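Local coordinates for protein endonuclease 2 (Arabidopsis thaliana, PDB 4CXP) that cleaves RNA and single-stranded DNA endonucleolytically, and double-stranded DNA to a lesser extent, using divalent metal ions, to give 5'-phosphorylated products, at residues His120-Ile125 against Val252-Thr257; Ile8-Ala13 against Ser39-Ala44; Lys194-Cys199 against Arg246-Gly251. One frame throughout, in Å; residues are numbered along the deposited sequence. Where two conformers were deposited one is given.

Overall arrangement
The three contacts form a connected interior beneath the zinc site of this mostly helical nuclease. Contact 1 lies in the middle: helix 111-124 supplies metal ligands and packs on helix 233-262. Contact 2, about 9 Å away centre to centre, ties helix 3-15 to the loop before strand 60-62, and its Cys41 O lies 2.8 Å from His120 ND1, probably hydrogen-bonded, as a second-shell hold on a zinc ligand. Contact 3 uses the part of helix 233-262 immediately before contact 1, about 8 Å between centres; Trp196 O probably accepts a hydrogen bond from Arg253 NE, 3.1 Å away. Contacts 2 and 3, about 15 Å apart between centres, still touch, Ala13 CB packing 3.4 Å from Gly251 O.

Contact 1 (His120-Ile125 against Val252-Thr257); sequences HFMGDI and VRLAAT. With ZN (zinc ion), chain E; ZN (zinc ion), chain G.
Met122 lays its side chain over Leu254 and, in the conformer described here, one of two modelled, carries its methyl on to Thr257. CG rests on the backbone of the opposing helix, 3.8 Å from Leu254 N, and equally near Leu254 CB. Because CG stands anti to the backbone N (chi1 -173°), the chain leaves its own helix toward helix 233-262; bends at the next two torsions then turn CE to meet Thr257 tip to tip, with CE 3.4 Å from Thr257 OG1. That last approach, described for this one conformer, is a van der Waals touch. The axes of the two short helical segments run 9.6 Å apart with their directions at 141°, so one thioether bridges much of the gap.

The hydroxyl it meets is already engaged. Thr257 OG1 donates to Arg253 O over 2.8 Å, tilted from the carbonyl plane, while Thr257 N reaches the same oxygen from the opposite face. Arg253 itself starts toward helix 111-124, but its guanidinium leads away to a salt bridge with Glu212 and a hydrogen bond with His126.

The other flank of helix 111-124 carries metal. Asp124 bridges two zinc ions: OD1 binds one at 2.1 Å, and OD2 binds the second, which His120 NE2 holds at 2.2 Å. Asp45 and His58 join that second zinc, whereas Trp1 N and His6 bind the first. This is the S1/P1 nuclease pattern of clustered metals, in which the amino terminus is itself a ligand. Thr257 falls within residues 256-263, the propeptide removed in the mature form but still present here. No hydrogen bond crosses the contact, which rests on van der Waals packing of the Met122 thioether arm: a metal-bearing helix packed through one methionine on the opposing helix.

Contact 2 (Ile8-Ala13 against Ser39-Ala44); sequences IICKIA and SLCLWA. With SO4 (sulfate ion), chain K.
A single disulfide makes this contact, joining Cys10 in the middle of the amino-terminal helix 3-15 to Cys41 in the loop between helix 19-28 and strand 60-62. It cross-links two parts of the chain in this S1/P1 nuclease close to the metal site, the Cys41 side chain lying about 9 Å from a zinc ion. The bond runs 2.0 Å from Cys10 SG to Cys41 SG, and its torsion of -91° is close to the relaxed right angle with a left-handed sense. Each sulfur lies anti to its own carbonyl carbon and beside its own backbone N, so the two halves twist alike; both cysteines were modelled in two conformers, of which this is one.

The loop residue is presented by a type I turn from Leu40 to Trp43, closed by Trp43 N donating to Leu40 O at 3.1 Å. At the end of the turn, the Trp43 indole, edge-to-face with Phe117, donates from NE1 to sulfate O3 over 3.0 Å, with an N-H...O angle of 155° and the sulfate sulfur at the ring edge, in plane. Arg46 and Arg50 also bond this anion, which probably comes from the crystallisation liquor.

Helix 233-262 covers the cross-link through Leu254, which touches Cys10. Helix 176-187 packs on Ile8 and Ile12 of helix 3-15, and helix 111-124 meets the loop through Leu116, which touches Leu40 and Trp43.

Contact 3 (Lys194-Cys199 against Arg246-Gly251); sequences KRWETC and RLAQGG
Trp196 lies against Ala248 and Gln249, packing helix 190-197 on the long helix 233-262 in the helical core of the S1/P1 nuclease fold. Within the second segment, Arg246 comes first. Its side chain sets out away from helix 190-197, but its end comes nearer and helps hold Gln249: NH1 donates to Gln249 OE1 over 2.9 Å, arriving above the amide's carbonyl plane, not along a lone pair, with an N-H...O angle of 142°. The same NH1 forms a salt bridge with Glu212, while NE and NH2 are taken by the carbonyls of His126 and Tyr209.

Ala248 follows with a slighter role, its CB 3.9 Å from Trp196 CZ3 and oblique to the ring.

Gln249 carries the contact. Its CG sits over one face of the indole, 3.5 Å from the centroid of the six-membered ring and 13° off the normal, a CH-pi contact. With CG placed beside the backbone N and the chain extended beyond it, the side chain crosses the indole at about a right angle and brings the amide out over the pyrrole part of the same face. The plane of that amide is turned 61° from the plane of the ring. Its rotation is set through OE1, which accepts from Arg246 NH1 and also from Gln245 NE2. That leaves the amide nitrogen facing the indole nitrogen, where two donors cannot bond each other: Gln249 NE2 stays 3.4 Å from Trp196 NE1.

Contact 1 (His120-Ile125 against Val252-Thr257)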
ATOM      1  N   HIS A 120       4.001  -5.513  -3.145  1.00  8.55           N
ATOM      2  CA  HIS A 120       3.545  -5.340  -1.776  1.00  8.04           C
ATOM      3  C   HIS A 120       3.884  -3.944  -1.246  1.00  8.02           C
ATOM      4  O   HIS A 120       3.042  -3.292  -0.633  1.00  8.38           O
ATOM      5  CB  HIS A 120       4.196  -6.400  -0.874  1.00  8.48           C
ATOM      6  CG  HIS A 120       3.704  -6.366   0.528  1.00  8.14           C
ATOM      7  ND1 HIS A 120       2.616  -7.092   0.947  1.00  8.47           N
ATOM      8  CD2 HIS A 120       4.158  -5.707   1.618  1.00  8.46           C
ATOM      9  CE1 HIS A 120       2.414  -6.864   2.235  1.00  8.43           C
ATOM     10  NE2 HIS A 120       3.344  -6.037   2.672  1.00  8.29           N
ATOM     11  N   PHE A 121       5.115  -3.502  -1.453  1.00  8.12           N
ATOM     12  CA  PHE A 121       5.549  -2.219  -0.905  1.00  8.26           C
ATOM     13  C   PHE A 121       4.865  -1.032  -1.576  1.00  8.28           C
ATOM     14  O   PHE A 121       4.580  -0.042  -0.900  1.00  8.31           O
ATOM     15  CB  PHE A 121       7.075  -2.103  -0.967  1.00  8.98           C
ATOM     16  CG  PHE A 121       7.803  -3.081  -0.072  1.00  9.17           C
ATOM     17  CD1 PHE A 121       7.302  -3.456   1.155  1.00  9.21           C
ATOM     18  CD2 PHE A 121       9.022  -3.603  -0.466  1.00  9.59           C
ATOM     19  CE1 PHE A 121       7.986  -4.352   1.957  1.00  9.65           C
ATOM     20  CE2 PHE A 121       9.711  -4.499   0.335  1.00 10.46           C
ATOM     21  CZ  PHE A 121       9.184  -4.874   1.546  1.00 10.11           C
ATOM     22  N   MET A 122       4.568  -1.114  -2.871  1.00  8.28           N
ATOM     23  CA  MET A 122       3.765  -0.072  -3.490  0.70  8.18           C
ATOM     24  C   MET A 122       2.402   0.016  -2.800  1.00  8.19           C
ATOM     25  O   MET A 122       1.834   1.099  -2.647  1.00  9.28           O
ATOM     26  CB  MET A 122       3.589  -0.318  -4.975  0.70  8.85           C
ATOM     27  CG  MET A 122       2.904   0.845  -5.684  0.70  8.78           C
ATOM     28  SD  MET A 122       3.856   2.376  -5.648  0.70 10.15           S
ATOM     29  CE  MET A 122       5.064   2.002  -6.919  0.70 13.26           C
ATOM     30  N   GLY A 123       1.853  -1.116  -2.368  1.00  8.17           N
ATOM     31  CA  GLY A 123       0.667  -1.078  -1.558  1.00  8.24           C
ATOM     32  C   GLY A 123       0.881  -0.458  -0.194  1.00  7.66           C
ATOM     33  O   GLY A 123       0.157   0.454   0.206  1.00  7.85           O
ATOM     34  N   ASP A 124       1.878  -0.933   0.546  1.00  7.35           N
ATOM     35  CA  ASP A 124       2.084  -0.457   1.899  1.00  7.35           C
ATOM     36  C   ASP A 124       2.354   1.043   1.949  1.00  7.42           C
ATOM     37  O   ASP A 124       1.900   1.705   2.876  1.00  7.84           O
ATOM     38  CB  ASP A 124       3.192  -1.245   2.610  1.00  7.92           C
ATOM     39  CG  ASP A 124       2.701  -2.496   3.311  1.00  7.77           C
ATOM     40  OD1 ASP A 124       1.485  -2.744   3.262  1.00  8.53           O
ATOM     41  OD2 ASP A 124       3.554  -3.190   3.888  1.00  8.67           O
ATOM     42  N   ILE A 125       3.087   1.607   0.980  1.00  7.28           N
ATOM     43  CA  ILE A 125       3.386   3.033   1.023  1.00  7.49           C
ATOM     44  C   ILE A 125       2.137   3.874   0.831  1.00  7.33           C
ATOM     45  O   ILE A 125       2.181   5.079   1.068  1.00  8.17           O
ATOM     46  CB  ILE A 125       4.507   3.413   0.040  1.00  7.72           C
ATOM     47  CG1 ILE A 125       5.178   4.721   0.453  1.00  8.66           C
ATOM     48  CG2 ILE A 125       3.998   3.445  -1.399  1.00  8.68           C
ATOM     49  CD1 ILE A 125       6.469   4.974  -0.297  1.00  9.40           C
ATOM     50  N   VAL A 252      -3.120   1.932  -9.449  1.00  7.39           N
ATOM     51  CA  VAL A 252      -2.745   2.712 -10.611  1.00  7.92           C
ATOM     52  C   VAL A 252      -1.226   2.902 -10.653  1.00  7.90           C
ATOM     53  O   VAL A 252      -0.605   2.772 -11.714  1.00  8.33           O
ATOM     54  CB  VAL A 252      -3.511   4.050 -10.607  1.00  8.31           C
ATOM     55  CG1 VAL A 252      -2.892   5.039 -11.567  1.00  9.10           C
ATOM     56  CG2 VAL A 252      -4.976   3.838 -10.937  1.00  8.50           C
ATOM     57  N   ARG A 253      -0.627   3.226  -9.513  1.00  7.80           N
ATOM     58  CA  ARG A 253       0.794   3.497  -9.462  1.00  7.86           C
ATOM     59  C   ARG A 253       1.627   2.233  -9.576  1.00  7.89           C
ATOM     60  O   ARG A 253       2.699   2.272 -10.179  1.00  8.79           O
ATOM     61  CB  ARG A 253       1.116   4.301  -8.207  1.00  8.21           C
ATOM     62  CG  ARG A 253       0.611   5.720  -8.347  1.00  8.42           C
ATOM     63  CD  ARG A 253       0.489   6.420  -7.034  1.00  7.93           C
ATOM     64  NE  ARG A 253       0.292   7.850  -7.215  1.00  7.81           N
ATOM     65  CZ  ARG A 253       0.034   8.684  -6.223  1.00  7.65           C
ATOM     66  NH1 ARG A 253      -0.247   8.217  -5.022  1.00  7.93           N
ATOM     67  NH2 ARG A 253       0.012   9.992  -6.431  1.00  8.54           N
ATOM     68  N   LEU A 254       1.167   1.115  -9.027  1.00  7.78           N
ATOM     69  CA  LEU A 254       1.879  -0.126  -9.228  1.00  7.88           C
ATOM     70  C   LEU A 254       1.938  -0.459 -10.713  1.00  8.06           C
ATOM     71  O   LEU A 254       3.011  -0.775 -11.246  1.00  8.63           O
ATOM     72  CB  LEU A 254       1.254  -1.254  -8.423  1.00  8.10           C
ATOM     73  CG  LEU A 254       1.901  -2.628  -8.612  1.00  8.74           C
ATOM     74  CD1 LEU A 254       3.399  -2.621  -8.363  1.00  9.19           C
ATOM     75  CD2 LEU A 254       1.205  -3.637  -7.714  1.00  9.66           C
ATOM     76  N   ALA A 255       0.805  -0.363 -11.413  1.00  7.91           N
ATOM     77  CA  ALA A 255       0.817  -0.653 -12.841  1.00  8.73           C
ATOM     78  C   ALA A 255       1.699   0.326 -13.602  1.00  8.78           C
ATOM     79  O   ALA A 255       2.452  -0.081 -14.493  1.00  9.41           O
ATOM     80  CB  ALA A 255      -0.576  -0.636 -13.409  1.00  8.96           C
ATOM     81  N   ALA A 256       1.600   1.624 -13.304  1.00  8.89           N
ATOM     82  CA  ALA A 256       2.375   2.594 -14.045  1.00  9.61           C
ATOM     83  C   ALA A 256       3.872   2.366 -13.858  1.00  9.57           C
ATOM     84  O   ALA A 256       4.665   2.536 -14.787  1.00 10.20           O
ATOM     85  CB  ALA A 256       1.996   3.995 -13.637  1.00 10.92           C
ATOM     86  N   THR A 257       4.255   2.003 -12.643  1.00  9.11           N
ATOM     87  CA  THR A 257       5.649   1.734 -12.326  1.00  9.36           C
ATOM     88  C   THR A 257       6.144   0.475 -13.046  1.00  9.37           C
ATOM     89  O   THR A 257       7.211   0.503 -13.663  1.00 10.61           O
ATOM     90  CB  THR A 257       5.840   1.664 -10.807  1.00 10.51           C
ATOM     91  OG1 THR A 257       5.410   2.892 -10.222  1.00 11.76           O
ATOM     92  CG2 THR A 257       7.267   1.410 -10.451  1.00 12.67           C
TER
HETATM   93 ZN    ZN E 931       3.526  -5.192   4.684  1.00  9.99          ZN
HETATM   94 ZN    ZN G 933       0.200  -4.249   3.886  1.00  8.08          ZN

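Contact 2 (Ile8-Ala13 against Ser39-Ala44)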
ATOM      1  N   ILE A   8      -6.724  -6.097  -3.616  1.00  8.83           N
ATOM      2  CA  ILE A   8      -7.366  -5.074  -4.403  1.00  8.76           C
ATOM      3  C   ILE A   8      -6.349  -4.309  -5.241  1.00  8.44           C
ATOM      4  O   ILE A   8      -6.538  -4.096  -6.440  1.00  9.58           O
ATOM      5  CB  ILE A   8      -8.194  -4.124  -3.499  1.00  9.39           C
ATOM      6  CG1 ILE A   8      -9.416  -4.854  -2.909  1.00 10.77           C
ATOM      7  CG2 ILE A   8      -8.594  -2.861  -4.237  1.00 10.37           C
ATOM      8  CD1 ILE A   8     -10.059  -4.156  -1.737  1.00 12.68           C
ATOM      9  N   ILE A   9      -5.274  -3.860  -4.595  1.00  8.47           N
ATOM     10  CA  ILE A   9      -4.252  -3.097  -5.285  1.00  8.53           C
ATOM     11  C   ILE A   9      -3.661  -3.899  -6.436  1.00  9.14           C
ATOM     12  O   ILE A   9      -3.504  -3.393  -7.543  1.00 10.07           O
ATOM     13  CB  ILE A   9      -3.187  -2.629  -4.270  1.00  8.56           C
ATOM     14  CG1 ILE A   9      -3.791  -1.510  -3.406  1.00  8.72           C
ATOM     15  CG2 ILE A   9      -1.905  -2.175  -4.953  1.00  8.78           C
ATOM     16  CD1 ILE A   9      -2.941  -1.105  -2.234  1.00 10.20           C
ATOM     17  N   CYS A  10      -3.306  -5.146  -6.165  1.00  9.30           N
ATOM     18  CA  CYS A  10      -2.681  -5.961  -7.187  0.50  9.34           C
ATOM     19  C   CYS A  10      -3.647  -6.365  -8.302  1.00  9.81           C
ATOM     20  O   CYS A  10      -3.224  -6.496  -9.446  1.00 11.67           O
ATOM     21  CB  CYS A  10      -1.993  -7.169  -6.560  0.50 10.24           C
ATOM     22  SG  CYS A  10      -0.424  -6.691  -5.799  0.50 12.24           S
ATOM     23  N   LYS A  11      -4.931  -6.555  -7.997  1.00 10.07           N
ATOM     24  CA  LYS A  11      -5.931  -6.848  -9.031  0.50 11.06           C
ATOM     25  C   LYS A  11      -6.100  -5.653  -9.963  1.00 11.50           C
ATOM     26  O   LYS A  11      -6.120  -5.797 -11.182  1.00 14.33           O
ATOM     27  CB  LYS A  11      -7.266  -7.239  -8.405  0.50 11.35           C
ATOM     28  CG  LYS A  11      -7.287  -8.650  -7.848  0.50 11.83           C
ATOM     29  CD  LYS A  11      -8.536  -8.906  -7.025  0.50 13.89           C
ATOM     30  CE  LYS A  11      -8.643 -10.351  -6.585  0.50 16.47           C
ATOM     31  NZ  LYS A  11      -9.179 -11.204  -7.674  0.50 18.24           N
ATOM     32  N   ILE A  12      -6.190  -4.458  -9.389  1.00 10.47           N
ATOM     33  CA  ILE A  12      -6.274  -3.247 -10.201  1.00 10.75           C
ATOM     34  C   ILE A  12      -5.009  -3.141 -11.063  1.00 10.54           C
ATOM     35  O   ILE A  12      -5.068  -2.899 -12.271  1.00 13.08           O
ATOM     36  CB  ILE A  12      -6.465  -1.994  -9.326  1.00 11.13           C
ATOM     37  CG1 ILE A  12      -7.849  -2.016  -8.683  1.00 12.10           C
ATOM     38  CG2 ILE A  12      -6.266  -0.736 -10.153  1.00 11.89           C
ATOM     39  CD1 ILE A  12      -8.054  -0.941  -7.650  1.00 13.64           C
ATOM     40  N   ALA A  13      -3.852  -3.315 -10.438  1.00  9.56           N
ATOM     41  CA  ALA A  13      -2.616  -3.129 -11.160  1.00  9.73           C
ATOM     42  C   ALA A  13      -2.481  -4.090 -12.322  1.00  9.94           C
ATOM     43  O   ALA A  13      -2.094  -3.698 -13.429  1.00 10.27           O
ATOM     44  CB  ALA A  13      -1.426  -3.284 -10.240  1.00  9.96           C
ATOM     45  N   SER A  39      -2.413 -13.248  -6.016  1.00 11.62           N
ATOM     46  CA  SER A  39      -2.295 -14.430  -5.170  1.00 12.72           C
ATOM     47  C   SER A  39      -1.037 -14.407  -4.306  1.00 12.37           C
ATOM     48  O   SER A  39      -0.956 -15.151  -3.356  1.00 15.59           O
ATOM     49  CB  SER A  39      -2.332 -15.692  -5.993  1.00 15.54           C
ATOM     50  OG  SER A  39      -1.143 -15.862  -6.705  1.00 17.74           O
ATOM     51  N   LEU A  40      -0.080 -13.532  -4.622  1.00 11.80           N
ATOM     52  CA  LEU A  40       1.187 -13.445  -3.895  1.00 12.32           C
ATOM     53  C   LEU A  40       1.482 -12.040  -3.355  1.00 11.83           C
ATOM     54  O   LEU A  40       2.586 -11.746  -2.935  1.00 12.90           O
ATOM     55  CB  LEU A  40       2.329 -13.891  -4.789  1.00 13.07           C
ATOM     56  CG  LEU A  40       2.406 -15.401  -4.974  1.00 14.11           C
ATOM     57  CD1 LEU A  40       3.389 -15.724  -6.084  1.00 15.81           C
ATOM     58  CD2 LEU A  40       2.827 -16.103  -3.682  1.00 16.48           C
ATOM     59  N   CYS A  41       0.472 -11.192  -3.324  1.00 13.28           N
ATOM     60  CA  CYS A  41       0.772  -9.815  -2.886  0.50 12.26           C
ATOM     61  C   CYS A  41       0.864  -9.653  -1.368  1.00 12.40           C
ATOM     62  O   CYS A  41       1.165  -8.557  -0.922  1.00 12.87           O
ATOM     63  CB  CYS A  41      -0.144  -8.764  -3.549  0.50 11.95           C
ATOM     64  SG  CYS A  41       0.414  -8.448  -5.244  0.50 13.72           S
ATOM     65  N   LEU A  42       0.726 -10.740  -0.609  1.00 12.00           N
ATOM     66  CA  LEU A  42       1.056 -10.779   0.826  1.00 12.55           C
ATOM     67  C   LEU A  42       2.337 -11.565   1.125  1.00 11.91           C
ATOM     68  O   LEU A  42       2.748 -11.650   2.283  1.00 12.45           O
ATOM     69  CB  LEU A  42      -0.112 -11.328   1.667  1.00 14.02           C
ATOM     70  CG  LEU A  42      -0.456 -10.587   2.960  1.00 16.20           C
ATOM     71  CD1 LEU A  42      -0.845  -9.147   2.762  1.00 15.10           C
ATOM     72  CD2 LEU A  42      -1.568 -11.336   3.673  1.00 16.85           C
ATOM     73  N   TRP A  43       3.001 -12.085   0.098  1.00 10.91           N
ATOM     74  CA  TRP A  43       4.220 -12.852   0.308  1.00 11.66           C
ATOM     75  C   TRP A  43       5.230 -12.075   1.139  1.00 10.66           C
ATOM     76  O   TRP A  43       5.839 -12.627   2.047  1.00 11.55           O
ATOM     77  CB  TRP A  43       4.837 -13.262  -1.035  1.00 12.00           C
ATOM     78  CG  TRP A  43       6.177 -13.896  -0.909  1.00 12.18           C
ATOM     79  CD1 TRP A  43       6.448 -15.212  -0.689  1.00 14.13           C
ATOM     80  CD2 TRP A  43       7.446 -13.234  -0.996  1.00 12.06           C
ATOM     81  NE1 TRP A  43       7.799 -15.413  -0.617  1.00 14.69           N
ATOM     82  CE2 TRP A  43       8.439 -14.218  -0.809  1.00 13.06           C
ATOM     83  CE3 TRP A  43       7.839 -11.914  -1.225  1.00 11.47           C
ATOM     84  CZ2 TRP A  43       9.787 -13.923  -0.826  1.00 13.37           C
ATOM     85  CZ3 TRP A  43       9.183 -11.614  -1.216  1.00 11.99           C
ATOM     86  CH2 TRP A  43      10.144 -12.619  -1.033  1.00 13.14           C
ATOM     87  N   ALA A  44       5.381 -10.780   0.886  1.00 10.10           N
ATOM     88  CA  ALA A  44       6.378 -10.032   1.629  1.00 10.15           C
ATOM     89  C   ALA A  44       6.104 -10.057   3.131  1.00  9.55           C
ATOM     90  O   ALA A  44       7.020 -10.078   3.945  1.00 10.63           O
ATOM     91  CB  ALA A  44       6.478  -8.606   1.137  1.00 10.69           C
TER
HETATM   92  S   SO4 K 963       7.549 -19.066   0.533  0.70 22.47           S
HETATM   93  O1  SO4 K 963       6.893 -18.147   1.471  0.70 26.06           O
HETATM   94  O2  SO4 K 963       8.395 -20.000   1.310  0.70 25.08           O
HETATM   95  O3  SO4 K 963       8.387 -18.328  -0.426  0.70 19.12           O
HETATM   96  O4  SO4 K 963       6.525 -19.834  -0.205  0.70 27.13           O

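Contact 3 (Lys194-Cys199 against Arg246-Gly251)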
ATOM      1  N   LYS A 194      -4.465  10.413 -14.248  1.00  9.61           N
ATOM      2  CA  LYS A 194      -3.326  10.804 -15.071  1.00 10.18           C
ATOM      3  C   LYS A 194      -2.198  11.367 -14.216  1.00 10.34           C
ATOM      4  O   LYS A 194      -1.023  11.091 -14.463  1.00 12.76           O
ATOM      5  CB  LYS A 194      -3.746  11.790 -16.163  1.00 11.31           C
ATOM      6  CG  LYS A 194      -4.682  11.176 -17.183  1.00 13.69           C
ATOM      7  CD  LYS A 194      -5.124  12.062 -18.317  1.00 18.53           C
ATOM      8  CE  LYS A 194      -6.048  11.313 -19.272  1.00 22.46           C
ATOM      9  N   ARG A 195      -2.538  12.177 -13.226  1.00  9.61           N
ATOM     10  CA  ARG A 195      -1.510  12.677 -12.315  1.00  9.75           C
ATOM     11  C   ARG A 195      -0.941  11.575 -11.420  1.00  9.55           C
ATOM     12  O   ARG A 195       0.257  11.554 -11.139  1.00 10.23           O
ATOM     13  CB  ARG A 195      -2.053  13.815 -11.472  1.00 10.12           C
ATOM     14  CG  ARG A 195      -2.442  15.029 -12.303  1.00 10.59           C
ATOM     15  CD  ARG A 195      -2.682  16.245 -11.459  1.00 11.21           C
ATOM     16  NE  ARG A 195      -3.715  16.091 -10.452  1.00 11.51           N
ATOM     17  CZ  ARG A 195      -4.993  16.356 -10.633  1.00 11.58           C
ATOM     18  NH1 ARG A 195      -5.480  16.602 -11.849  1.00 13.09           N
ATOM     19  NH2 ARG A 195      -5.820  16.311  -9.613  1.00 12.42           N
ATOM     20  N   TRP A 196      -1.787  10.653 -10.969  1.00  9.08           N
ATOM     21  CA  TRP A 196      -1.298   9.567 -10.152  1.00  8.97           C
ATOM     22  C   TRP A 196      -0.225   8.756 -10.864  1.00  9.69           C
ATOM     23  O   TRP A 196       0.710   8.300 -10.235  1.00 10.32           O
ATOM     24  CB  TRP A 196      -2.442   8.622  -9.765  1.00  9.06           C
ATOM     25  CG  TRP A 196      -3.525   9.245  -8.931  1.00  8.69           C
ATOM     26  CD1 TRP A 196      -3.530  10.474  -8.327  1.00  9.30           C
ATOM     27  CD2 TRP A 196      -4.784   8.646  -8.623  1.00  8.42           C
ATOM     28  NE1 TRP A 196      -4.720  10.676  -7.680  1.00  9.27           N
ATOM     29  CE2 TRP A 196      -5.507   9.560  -7.840  1.00  9.20           C
ATOM     30  CE3 TRP A 196      -5.359   7.406  -8.911  1.00  8.68           C
ATOM     31  CZ2 TRP A 196      -6.781   9.263  -7.349  1.00 10.38           C
ATOM     32  CZ3 TRP A 196      -6.601   7.116  -8.423  1.00 10.21           C
ATOM     33  CH2 TRP A 196      -7.305   8.036  -7.662  1.00 10.71           C
ATOM     34  N   GLU A 197      -0.397   8.547 -12.169  1.00 10.35           N
ATOM     35  CA  GLU A 197       0.524   7.729 -12.957  1.00 12.17           C
ATOM     36  C   GLU A 197       1.844   8.385 -13.265  1.00 13.68           C
ATOM     37  O   GLU A 197       2.827   7.702 -13.470  1.00 22.76           O
ATOM     38  CB  GLU A 197      -0.100   7.381 -14.286  1.00 13.67           C
ATOM     39  CG  GLU A 197      -1.269   6.477 -14.171  1.00 14.36           C
ATOM     40  CD  GLU A 197      -1.908   6.197 -15.492  1.00 18.14           C
ATOM     41  OE1 GLU A 197      -2.048   7.137 -16.305  1.00 21.52           O
ATOM     42  OE2 GLU A 197      -2.312   5.050 -15.684  1.00 22.42           O
ATOM     43  N   THR A 198       1.858   9.700 -13.363  1.00 12.66           N
ATOM     44  CA  THR A 198       3.022  10.431 -13.857  1.00 14.14           C
ATOM     45  C   THR A 198       4.156  10.387 -12.848  1.00 14.20           C
ATOM     46  O   THR A 198       3.954  10.592 -11.665  1.00 15.17           O
ATOM     47  CB  THR A 198       2.604  11.886 -14.127  1.00 15.35           C
ATOM     48  OG1 THR A 198       1.655  11.874 -15.202  1.00 18.60           O
ATOM     49  CG2 THR A 198       3.776  12.781 -14.501  1.00 17.45           C
ATOM     50  N   CYS A 199       5.343  10.126 -13.360  1.00 14.30           N
ATOM     51  CA  CYS A 199       6.565  10.145 -12.569  0.70 14.11           C
ATOM     52  C   CYS A 199       7.721  10.614 -13.428  1.00 16.65           C
ATOM     53  O   CYS A 199       8.134   9.931 -14.353  1.00 20.82           O
ATOM     54  CB  CYS A 199       6.869   8.760 -12.025  0.70 15.02           C
ATOM     55  SG  CYS A 199       8.298   8.666 -10.917  0.70 14.60           S
ATOM     56  N   ARG A 246      -6.763   5.625  -1.652  1.00  6.50           N
ATOM     57  CA  ARG A 246      -5.432   5.068  -1.503  1.00  6.59           C
ATOM     58  C   ARG A 246      -5.270   3.720  -2.163  1.00  6.83           C
ATOM     59  O   ARG A 246      -4.213   3.426  -2.719  1.00  7.41           O
ATOM     60  CB  ARG A 246      -5.047   4.990  -0.023  1.00  6.70           C
ATOM     61  CG  ARG A 246      -4.971   6.324   0.707  1.00  6.88           C
ATOM     62  CD  ARG A 246      -4.039   7.340   0.065  1.00  7.23           C
ATOM     63  NE  ARG A 246      -2.645   7.007   0.324  1.00  7.33           N
ATOM     64  CZ  ARG A 246      -1.617   7.695  -0.171  1.00  7.00           C
ATOM     65  NH1 ARG A 246      -1.806   8.564  -1.153  1.00  7.61           N
ATOM     66  NH2 ARG A 246      -0.415   7.502   0.339  1.00  7.67           N
ATOM     67  N   LEU A 247      -6.316   2.887  -2.142  1.00  6.92           N
ATOM     68  CA  LEU A 247      -6.284   1.622  -2.851  1.00  7.17           C
ATOM     69  C   LEU A 247      -6.204   1.837  -4.363  1.00  7.20           C
ATOM     70  O   LEU A 247      -5.438   1.178  -5.062  1.00  8.22           O
ATOM     71  CB  LEU A 247      -7.490   0.765  -2.488  1.00  7.68           C
ATOM     72  CG  LEU A 247      -7.593   0.310  -1.034  1.00  8.21           C
ATOM     73  CD1 LEU A 247      -8.934  -0.372  -0.790  1.00  9.54           C
ATOM     74  CD2 LEU A 247      -6.448  -0.593  -0.620  1.00  9.39           C
ATOM     75  N   ALA A 248      -7.008   2.764  -4.870  1.00  7.35           N
ATOM     76  CA  ALA A 248      -6.999   3.074  -6.297  1.00  7.49           C
ATOM     77  C   ALA A 248      -5.645   3.657  -6.710  1.00  7.13           C
ATOM     78  O   ALA A 248      -5.087   3.264  -7.726  1.00  7.54           O
ATOM     79  CB  ALA A 248      -8.121   4.017  -6.623  1.00  7.93           C
ATOM     80  N   GLN A 249      -5.119   4.598  -5.927  1.00  7.21           N
ATOM     81  CA  GLN A 249      -3.810   5.158  -6.202  1.00  7.14           C
ATOM     82  C   GLN A 249      -2.753   4.057  -6.217  1.00  7.50           C
ATOM     83  O   GLN A 249      -1.893   4.022  -7.101  1.00  7.97           O
ATOM     84  CB  GLN A 249      -3.446   6.209  -5.162  1.00  7.40           C
ATOM     85  CG  GLN A 249      -4.104   7.547  -5.380  1.00  7.50           C
ATOM     86  CD  GLN A 249      -3.815   8.532  -4.268  1.00  7.29           C
ATOM     87  OE1 GLN A 249      -3.903   8.194  -3.095  1.00  7.76           O
ATOM     88  NE2 GLN A 249      -3.477   9.752  -4.623  1.00  8.56           N
ATOM     89  N   GLY A 250      -2.787   3.178  -5.225  1.00  7.59           N
ATOM     90  CA  GLY A 250      -1.809   2.113  -5.173  1.00  7.72           C
ATOM     91  C   GLY A 250      -1.844   1.230  -6.412  1.00  7.59           C
ATOM     92  O   GLY A 250      -0.803   0.880  -6.953  1.00  8.52           O
ATOM     93  N   GLY A 251      -3.039   0.834  -6.836  1.00  7.75           N
ATOM     94  CA  GLY A 251      -3.159  -0.005  -8.003  1.00  8.09           C
ATOM     95  C   GLY A 251      -2.695   0.678  -9.278  1.00  7.72           C
ATOM     96  O   GLY A 251      -1.996   0.097 -10.104  1.00  8.47           O
TER